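PDB 2QZU: putative sulfatase yidJ from Bacteroides fragilis, which probably hydrolyses sulfate esters as a metal-dependent member of the sulfatase family, within the alkaline phosphatase clan. Local coordinates for residues D118-K121 and N126-Y129; K207-I212 and I294-Q299; Y423-T428 and R463-W468. All coordinates share one frame; numbering follows the deposited sequence.

Interaction 1 of 3, residues D118-K121 and N126-Y129; sequences DVLK and NMGY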
loop_
_atom_site.group_PDB
_atom_site.type_symbol
_atom_site.label_atom_id
_atom_site.label_comp_id
_atom_site.label_asym_id
_atom_site.label_seq_id
_atom_site.Cartn_x
_atom_site.Cartn_y
_atom_site.Cartn_z
ATOM N N ASP A 118 -0.150 -36.406 -6.625
ATOM C CA ASP A 118 0.769 -37.552 -6.583
ATOM C C ASP A 118 0.090 -38.737 -7.257
ATOM O O ASP A 118 0.728 -39.524 -7.958
ATOM C CB ASP A 118 1.100 -37.947 -5.137
ATOM C CG ASP A 118 1.967 -36.921 -4.424
ATOM O OD1 ASP A 118 3.080 -36.633 -4.916
ATOM O OD2 ASP A 118 1.537 -36.414 -3.363
ATOM N N VAL A 119 -1.211 -38.864 -7.019
ATOM C CA VAL A 119 -2.000 -39.942 -7.598
ATOM C C VAL A 119 -2.040 -39.816 -9.126
ATOM O O VAL A 119 -1.743 -40.776 -9.842
ATOM C CB VAL A 119 -3.441 -39.934 -7.038
ATOM C CG1 VAL A 119 -4.308 -40.937 -7.791
ATOM C CG2 VAL A 119 -3.419 -40.268 -5.548
ATOM N N LEU A 120 -2.395 -38.637 -9.625
ATOM C CA LEU A 120 -2.462 -38.435 -11.069
ATOM C C LEU A 120 -1.102 -38.619 -11.735
ATOM O O LEU A 120 -1.021 -39.134 -12.852
ATOM C CB LEU A 120 -3.035 -37.053 -11.392
ATOM C CG LEU A 120 -4.514 -36.883 -11.042
ATOM C CD1 LEU A 120 -4.963 -35.473 -11.396
ATOM C CD2 LEU A 120 -5.348 -37.911 -11.802
ATOM N N LYS A 121 -0.035 -38.208 -11.051
ATOM C CA LYS A 121 1.299 -38.378 -11.607
ATOM C C LYS A 121 1.563 -39.875 -11.746
ATOM O O LYS A 121 2.112 -40.329 -12.751
ATOM C CB LYS A 121 2.367 -37.775 -10.696
ATOM C CG LYS A 121 3.762 -37.834 -11.316
ATOM C CD LYS A 121 4.852 -37.619 -10.287
ATOM C CE LYS A 121 6.183 -37.321 -10.959
ATOM N NZ LYS A 121 6.573 -38.379 -11.931
ATOM N N ASN A 126 0.498 -35.855 -17.281
ATOM C CA ASN A 126 1.509 -34.821 -17.463
ATOM C C ASN A 126 1.012 -33.787 -16.450
ATOM O O ASN A 126 -0.151 -33.381 -16.513
ATOM C CB ASN A 126 1.425 -34.252 -18.877
ATOM C CG ASN A 126 2.784 -34.093 -19.524
ATOM O OD1 ASN A 126 3.717 -33.565 -18.918
ATOM N ND2 ASN A 126 2.902 -34.543 -20.768
HETATM N N MSE A 127 1.872 -33.365 -15.526
HETATM C CA MSE A 127 1.464 -32.427 -14.470
HETATM C C MSE A 127 2.065 -31.020 -14.525
HETATM O O MSE A 127 3.253 -30.852 -14.786
HETATM C CB MSE A 127 1.803 -33.029 -13.103
HETATM C CG MSE A 127 1.336 -34.461 -12.897
HETATM SE SE MSE A 127 -0.579 -34.631 -12.839
HETATM C CE MSE A 127 -0.936 -33.637 -11.214
ATOM N N GLY A 128 1.238 -30.018 -14.232
ATOM C CA GLY A 128 1.710 -28.640 -14.231
ATOM C C GLY A 128 1.024 -27.772 -13.183
ATOM O O GLY A 128 -0.164 -27.933 -12.912
ATOM N N TYR A 129 1.776 -26.851 -12.587
ATOM C CA TYR A 129 1.233 -25.948 -11.579
ATOM C C TYR A 129 1.772 -24.545 -11.842
ATOM O O TYR A 129 2.981 -24.338 -11.908
ATOM C CB TYR A 129 1.642 -26.394 -10.169
ATOM C CG TYR A 129 0.861 -25.704 -9.059
ATOM C CD1 TYR A 129 -0.166 -26.370 -8.386
ATOM C CD2 TYR A 129 1.124 -24.380 -8.708
ATOM C CE1 TYR A 129 -0.913 -25.737 -7.394
ATOM C CE2 TYR A 129 0.377 -23.732 -7.710
ATOM C CZ TYR A 129 -0.638 -24.420 -7.063
ATOM O OH TYR A 129 -1.394 -23.799 -6.094
#
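The last turn of helix 116-122 lies against the start of strand 126-130, and across the tight connection between them the backbones come nearest at K121 and M127, whose CA atoms are 6.6 Å apart. M127, present as selenomethionine, carries the contact from the strand side. Its selenium rests against the root of L120, with SE 3.7 Å from L120 CB, while the terminal methyl CE lies 4.0 Å from the same L120 CB. The side chain is folded rather than extended: bends at chi2 (-67°) and chi3 (-65°) turn SE and CE along the helix surface instead of driving them straight into it. SE also lies 4.0 Å from K121 N. Further back, M127 CG meets the aliphatic base of K121, 4.1 Å from K121 CB. The lysine chain then leads away from the strand, so only the hydrocarbon base of its side chain meets M127 and the ammonium group lies elsewhere, in a long, weak ion pair with D167. The contact is therefore apolar, buried at L120 and M127 and exposed at K121. It joins a helix to the strand that follows it in the α/β sulfatase domain. Strand 126-130 runs between strands 168-172 and 222-228 of the mixed sheet; A223 of the latter touches both L120 and M127, and L366 of helix 361-368 packs on L120.

Interaction 2 of 3, residues K207-I212 and I294-Q299; sequences KAIEYI and IEALKQ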
loop_
_atom_site.group_PDB
_atom_site.type_symbol
_atom_site.label_atom_id
_atom_site.label_comp_id
_atom_site.label_asym_id
_atom_site.label_seq_id
_atom_site.Cartn_x
_atom_site.Cartn_y
_atom_site.Cartn_z
ATOM N N LYS A 207 1.215 -18.483 -19.710
ATOM C CA LYS A 207 1.997 -19.697 -19.494
ATOM C C LYS A 207 1.088 -20.927 -19.531
ATOM O O LYS A 207 1.509 -22.005 -19.952
ATOM C CB LYS A 207 2.739 -19.637 -18.155
ATOM C CG LYS A 207 3.718 -18.471 -18.026
ATOM C CD LYS A 207 4.756 -18.441 -19.149
ATOM C CE LYS A 207 5.708 -19.628 -19.086
ATOM N NZ LYS A 207 6.767 -19.550 -20.136
ATOM N N ALA A 208 -0.157 -20.768 -19.086
ATOM C CA ALA A 208 -1.108 -21.878 -19.102
ATOM C C ALA A 208 -1.437 -22.228 -20.552
ATOM O O ALA A 208 -1.605 -23.395 -20.894
ATOM C CB ALA A 208 -2.383 -21.499 -18.354
ATOM N N ILE A 209 -1.522 -21.205 -21.399
ATOM C CA ILE A 209 -1.817 -21.402 -22.814
ATOM C C ILE A 209 -0.672 -22.166 -23.479
ATOM O O ILE A 209 -0.903 -23.093 -24.254
ATOM C CB ILE A 209 -2.059 -20.039 -23.512
ATOM C CG1 ILE A 209 -3.388 -19.456 -23.015
ATOM C CG2 ILE A 209 -2.070 -20.204 -25.027
ATOM C CD1 ILE A 209 -3.690 -18.062 -23.524
ATOM N N GLU A 210 0.565 -21.793 -23.171
ATOM C CA GLU A 210 1.697 -22.503 -23.748
ATOM C C GLU A 210 1.659 -23.967 -23.318
ATOM O O GLU A 210 1.894 -24.865 -24.131
ATOM C CB GLU A 210 3.015 -21.862 -23.312
ATOM C CG GLU A 210 3.122 -20.404 -23.719
ATOM C CD GLU A 210 4.480 -19.809 -23.421
ATOM O OE1 GLU A 210 5.051 -20.128 -22.358
ATOM O OE2 GLU A 210 4.970 -19.012 -24.247
ATOM N N TYR A 211 1.355 -24.209 -22.046
ATOM C CA TYR A 211 1.287 -25.578 -21.542
ATOM C C TYR A 211 0.207 -26.357 -22.291
ATOM O O TYR A 211 0.434 -27.477 -22.751
ATOM C CB TYR A 211 0.959 -25.588 -20.047
ATOM C CG TYR A 211 1.043 -26.968 -19.435
ATOM C CD1 TYR A 211 2.274 -27.533 -19.114
ATOM C CD2 TYR A 211 -0.108 -27.714 -19.190
ATOM C CE1 TYR A 211 2.361 -28.807 -18.561
ATOM C CE2 TYR A 211 -0.034 -28.993 -18.637
ATOM C CZ TYR A 211 1.204 -29.530 -18.326
ATOM O OH TYR A 211 1.292 -30.788 -17.774
ATOM N N ILE A 212 -0.970 -25.753 -22.406
ATOM C CA ILE A 212 -2.093 -26.373 -23.095
ATOM C C ILE A 212 -1.786 -26.656 -24.568
ATOM O O ILE A 212 -2.131 -27.723 -25.083
ATOM C CB ILE A 212 -3.356 -25.488 -22.968
ATOM C CG1 ILE A 212 -3.831 -25.504 -21.509
ATOM C CG2 ILE A 212 -4.444 -25.986 -23.901
ATOM C CD1 ILE A 212 -4.930 -24.505 -21.184
ATOM N N ILE A 294 -9.678 -20.886 -21.470
ATOM C CA ILE A 294 -10.753 -21.686 -22.037
ATOM C C ILE A 294 -10.630 -21.701 -23.557
ATOM O O ILE A 294 -10.789 -22.744 -24.191
ATOM C CB ILE A 294 -12.138 -21.118 -21.656
ATOM C CG1 ILE A 294 -12.320 -21.159 -20.138
ATOM C CG2 ILE A 294 -13.238 -21.913 -22.349
ATOM C CD1 ILE A 294 -12.108 -22.524 -19.522
ATOM N N GLU A 295 -10.331 -20.542 -24.137
ATOM C CA GLU A 295 -10.189 -20.435 -25.587
ATOM C C GLU A 295 -9.063 -21.328 -26.096
ATOM O O GLU A 295 -9.174 -21.924 -27.166
ATOM C CB GLU A 295 -9.920 -18.984 -25.996
ATOM C CG GLU A 295 -9.873 -18.769 -27.499
ATOM C CD GLU A 295 -9.653 -17.317 -27.877
ATOM O OE1 GLU A 295 -10.468 -16.464 -27.465
ATOM O OE2 GLU A 295 -8.668 -17.027 -28.589
ATOM N N ALA A 296 -7.980 -21.418 -25.328
ATOM C CA ALA A 296 -6.849 -22.257 -25.712
ATOM C C ALA A 296 -7.284 -23.718 -25.708
ATOM O O ALA A 296 -6.911 -24.490 -26.595
ATOM C CB ALA A 296 -5.684 -22.050 -24.750
ATOM N N LEU A 297 -8.076 -24.096 -24.707
ATOM C CA LEU A 297 -8.574 -25.463 -24.618
ATOM C C LEU A 297 -9.438 -25.784 -25.838
ATOM O O LEU A 297 -9.279 -26.834 -26.455
ATOM C CB LEU A 297 -9.394 -25.655 -23.336
ATOM C CG LEU A 297 -8.600 -25.691 -22.026
ATOM C CD1 LEU A 297 -9.566 -25.755 -20.851
ATOM C CD2 LEU A 297 -7.663 -26.906 -22.021
ATOM N N LYS A 298 -10.345 -24.875 -26.192
ATOM C CA LYS A 298 -11.217 -25.085 -27.345
ATOM C C LYS A 298 -10.437 -25.122 -28.664
ATOM O O LYS A 298 -10.734 -25.931 -29.549
ATOM C CB LYS A 298 -12.287 -23.990 -27.398
ATOM C CG LYS A 298 -13.357 -24.123 -26.325
ATOM C CD LYS A 298 -14.397 -23.012 -26.446
ATOM C CE LYS A 298 -15.635 -23.300 -25.606
ATOM N NZ LYS A 298 -15.321 -23.442 -24.162
ATOM N N GLN A 299 -9.441 -24.250 -28.788
ATOM C CA GLN A 299 -8.609 -24.180 -29.988
ATOM C C GLN A 299 -7.840 -25.481 -30.225
ATOM O O GLN A 299 -7.607 -25.878 -31.368
ATOM C CB GLN A 299 -7.619 -23.014 -29.865
ATOM C CG GLN A 299 -6.591 -22.898 -30.992
ATOM C CD GLN A 299 -7.221 -22.622 -32.345
ATOM O OE1 GLN A 299 -8.102 -21.773 -32.472
ATOM N NE2 GLN A 299 -6.758 -23.331 -33.367
#
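Two helices of the α/β sulfatase domain, 200-213 and the end of the long helix 267-299, lie side by side here with nearly the same N-to-C direction: their short segments come within 9.4 Å, axis to axis, at an angle of 14°. A296 faces the partner helix, and its small side chain permits the close backbone approach, I209 CA to A296 CA being 5.9 Å. Both branches of I209 meet this one methyl, CG1 at 3.9 Å from A296 CB and CG2 slightly farther. One turn on, I212 points at the partner helix. Its CG2, anti to the backbone N because chi1 is -69° for CG1, lies 3.9 Å from A296 O, a backbone oxygen that accepts a hydrogen bond from N300 ND2. I212 also meets L297. The two side chains cross at about a right angle, and the L297 methyl CD2 is 3.7 Å from I212 CD1 and 3.8 Å from I212 CG2, so it bears on both isoleucine branches. In the layered arrangement of this fold, helices pack on a central mixed sheet, and A208 and Y211 turn from helix 200-213 to strand 222-228, where both touch L224. I212 extends the apolar patch to I293 and L302, and L297 touches F303. Outside this patch, K207 NZ and E210 OE1 form a salt bridge of 2.9 Å within helix 200-213, the ammonium meeting OE1 nearly along its C-O axis.

Interaction 3 of 3, residues Y423-T428 and R463-W468; sequences YAVHAT and RQLKTW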
loop_
_atom_site.group_PDB
_atom_site.type_symbol
_atom_site.label_atom_id
_atom_site.label_comp_id
_atom_site.label_asym_id
_atom_site.label_seq_id
_atom_site.Cartn_x
_atom_site.Cartn_y
_atom_site.Cartn_z
ATOM N N TYR A 423 -23.829 -23.036 12.648
ATOM C CA TYR A 423 -23.607 -23.218 14.080
ATOM C C TYR A 423 -22.118 -23.302 14.364
ATOM O O TYR A 423 -21.372 -23.925 13.612
ATOM C CB TYR A 423 -24.285 -24.513 14.543
ATOM C CG TYR A 423 -24.049 -24.874 15.995
ATOM C CD1 TYR A 423 -24.716 -24.203 17.018
ATOM C CD2 TYR A 423 -23.158 -25.890 16.343
ATOM C CE1 TYR A 423 -24.504 -24.536 18.354
ATOM C CE2 TYR A 423 -22.939 -26.232 17.677
ATOM C CZ TYR A 423 -23.617 -25.549 18.675
ATOM O OH TYR A 423 -23.405 -25.875 19.992
ATOM N N ALA A 424 -21.681 -22.663 15.442
ATOM C CA ALA A 424 -20.275 -22.711 15.804
ATOM C C ALA A 424 -20.089 -22.564 17.303
ATOM O O ALA A 424 -20.865 -21.883 17.974
ATOM C CB ALA A 424 -19.512 -21.618 15.081
ATOM N N VAL A 425 -19.066 -23.228 17.825
ATOM C CA VAL A 425 -18.744 -23.131 19.240
ATOM C C VAL A 425 -17.285 -22.726 19.337
ATOM O O VAL A 425 -16.468 -23.089 18.484
ATOM C CB VAL A 425 -18.947 -24.473 19.999
ATOM C CG1 VAL A 425 -20.398 -24.921 19.890
ATOM C CG2 VAL A 425 -18.006 -25.543 19.465
ATOM N N HIS A 426 -16.961 -21.945 20.356
ATOM C CA HIS A 426 -15.588 -21.525 20.552
ATOM C C HIS A 426 -15.084 -22.110 21.854
ATOM O O HIS A 426 -15.842 -22.270 22.810
ATOM C CB HIS A 426 -15.475 -19.999 20.594
ATOM C CG HIS A 426 -14.072 -19.513 20.772
ATOM N ND1 HIS A 426 -13.492 -19.338 22.012
ATOM C CD2 HIS A 426 -13.110 -19.217 19.865
ATOM C CE1 HIS A 426 -12.237 -18.957 21.861
ATOM N NE2 HIS A 426 -11.980 -18.875 20.568
ATOM N N ALA A 427 -13.801 -22.449 21.880
ATOM C CA ALA A 427 -13.200 -23.006 23.078
ATOM C C ALA A 427 -11.874 -22.316 23.337
ATOM O O ALA A 427 -11.179 -21.900 22.409
ATOM C CB ALA A 427 -12.974 -24.507 22.914
ATOM N N THR A 428 -11.544 -22.185 24.614
ATOM C CA THR A 428 -10.285 -21.587 25.028
ATOM C C THR A 428 -9.695 -22.606 25.992
ATOM O O THR A 428 -10.303 -22.929 27.013
ATOM C CB THR A 428 -10.501 -20.240 25.752
ATOM O OG1 THR A 428 -11.098 -19.299 24.850
ATOM C CG2 THR A 428 -9.170 -19.680 26.245
ATOM N N ARG A 463 -24.471 -32.392 19.620
ATOM C CA ARG A 463 -24.139 -33.804 19.480
ATOM C C ARG A 463 -23.679 -34.087 18.055
ATOM O O ARG A 463 -22.778 -34.891 17.836
ATOM C CB ARG A 463 -25.332 -34.702 19.834
ATOM C CG ARG A 463 -26.561 -34.540 18.961
ATOM C CD ARG A 463 -27.515 -35.710 19.186
ATOM N NE ARG A 463 -28.809 -35.525 18.532
ATOM C CZ ARG A 463 -29.730 -34.655 18.934
ATOM N NH1 ARG A 463 -29.502 -33.887 19.990
ATOM N NH2 ARG A 463 -30.882 -34.556 18.283
ATOM N N GLN A 464 -24.291 -33.405 17.092
ATOM C CA GLN A 464 -23.933 -33.589 15.691
ATOM C C GLN A 464 -22.482 -33.153 15.459
ATOM O O GLN A 464 -21.738 -33.817 14.740
ATOM C CB GLN A 464 -24.888 -32.791 14.794
ATOM C CG GLN A 464 -24.685 -33.022 13.299
ATOM C CD GLN A 464 -25.677 -32.254 12.435
ATOM O OE1 GLN A 464 -25.560 -32.236 11.208
ATOM N NE2 GLN A 464 -26.660 -31.621 13.070
ATOM N N LEU A 465 -22.079 -32.051 16.089
ATOM C CA LEU A 465 -20.714 -31.540 15.944
ATOM C C LEU A 465 -19.737 -32.510 16.603
ATOM O O LEU A 465 -18.693 -32.840 16.040
ATOM C CB LEU A 465 -20.580 -30.168 16.617
ATOM C CG LEU A 465 -19.655 -29.104 16.008
ATOM C CD1 LEU A 465 -19.167 -28.194 17.117
ATOM C CD2 LEU A 465 -18.478 -29.728 15.285
ATOM N N LYS A 466 -20.081 -32.959 17.807
ATOM C CA LYS A 466 -19.227 -33.887 18.537
ATOM C C LYS A 466 -18.993 -35.153 17.717
ATOM O O LYS A 466 -17.865 -35.641 17.618
ATOM C CB LYS A 466 -19.861 -34.240 19.885
ATOM C CG LYS A 466 -18.935 -35.000 20.824
ATOM C CD LYS A 466 -19.615 -35.257 22.162
ATOM C CE LYS A 466 -18.756 -36.114 23.077
ATOM N NZ LYS A 466 -17.500 -35.436 23.503
ATOM N N THR A 467 -20.061 -35.680 17.124
ATOM C CA THR A 467 -19.960 -36.885 16.306
ATOM C C THR A 467 -19.026 -36.634 15.122
ATOM O O THR A 467 -18.220 -37.497 14.766
ATOM C CB THR A 467 -21.345 -37.319 15.782
ATOM O OG1 THR A 467 -22.208 -37.599 16.893
ATOM C CG2 THR A 467 -21.224 -38.563 14.915
ATOM N N TRP A 468 -19.140 -35.451 14.524
ATOM C CA TRP A 468 -18.299 -35.073 13.391
ATOM C C TRP A 468 -16.831 -34.997 13.796
ATOM O O TRP A 468 -15.955 -35.511 13.102
ATOM C CB TRP A 468 -18.739 -33.714 12.818
ATOM C CG TRP A 468 -17.762 -33.159 11.817
ATOM C CD1 TRP A 468 -16.785 -32.233 12.046
ATOM C CD2 TRP A 468 -17.612 -33.570 10.454
ATOM N NE1 TRP A 468 -16.031 -32.044 10.911
ATOM C CE2 TRP A 468 -16.517 -32.852 9.919
ATOM C CE3 TRP A 468 -18.295 -34.477 9.635
ATOM C CZ2 TRP A 468 -16.092 -33.015 8.597
ATOM C CZ3 TRP A 468 -17.868 -34.639 8.317
ATOM C CH2 TRP A 468 -16.778 -33.911 7.814
#
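L465 of helix 455-471 projects onto strand 421-428, joining the helix to a face of the four-stranded antiparallel sheet near the C-terminal end of the chain. One methyl, CD1, makes both contacts with the strand. It meets V425 tip to tip, 3.7 Å from V425 CG2, and lies 4.3 Å from CE2 of the Y423 ring, which it approaches obliquely. Y423 and V425, two residues apart, point to the same side of the strand, while A424 between them points away. In V425, chi1 of -60° sets CG1 anti to the carbonyl carbon and places CG2, the branch that touches, between the backbone N and the carbonyl carbon. L465 reaches the strand with chi1 at -145°, off the staggered values, and it is from this rotation that CD1 meets both V425 and Y423. The leucine is buried, with R414 and L416 of strand 412-417 and I480 also around it. The Y423 ring also meets that of F461, on the same helix, and V425 also touches F476. On the helix, R463 O accepts two bonds from T467, which reach it from opposite faces of the carbonyl plane: T467 N at 2.9 Å and T467 OG1 also at 2.9 Å, the hydroxyl tilted 35° from that plane.

Interactions 1 and 2 belong to one neighbourhood of the sulfatase domain. Their centres are 17 Å apart, and Y211 of helix 200-213 bridges them: its OH packs on strand 126-130, 3.2 Å from N126 O and 3.3 Å from M127 C. Strand 222-228 is a second common neighbour, touched by side chains of both contacts. Interaction 3 stands apart on the smaller antiparallel sheet, its centre 36 Å from that of interaction 1 and 45 Å from that of interaction 2, across the chain's centre from the latter. S76, predicted to be the site of the oxoalanine modification but unmodified here, belongs to none of the three contacts.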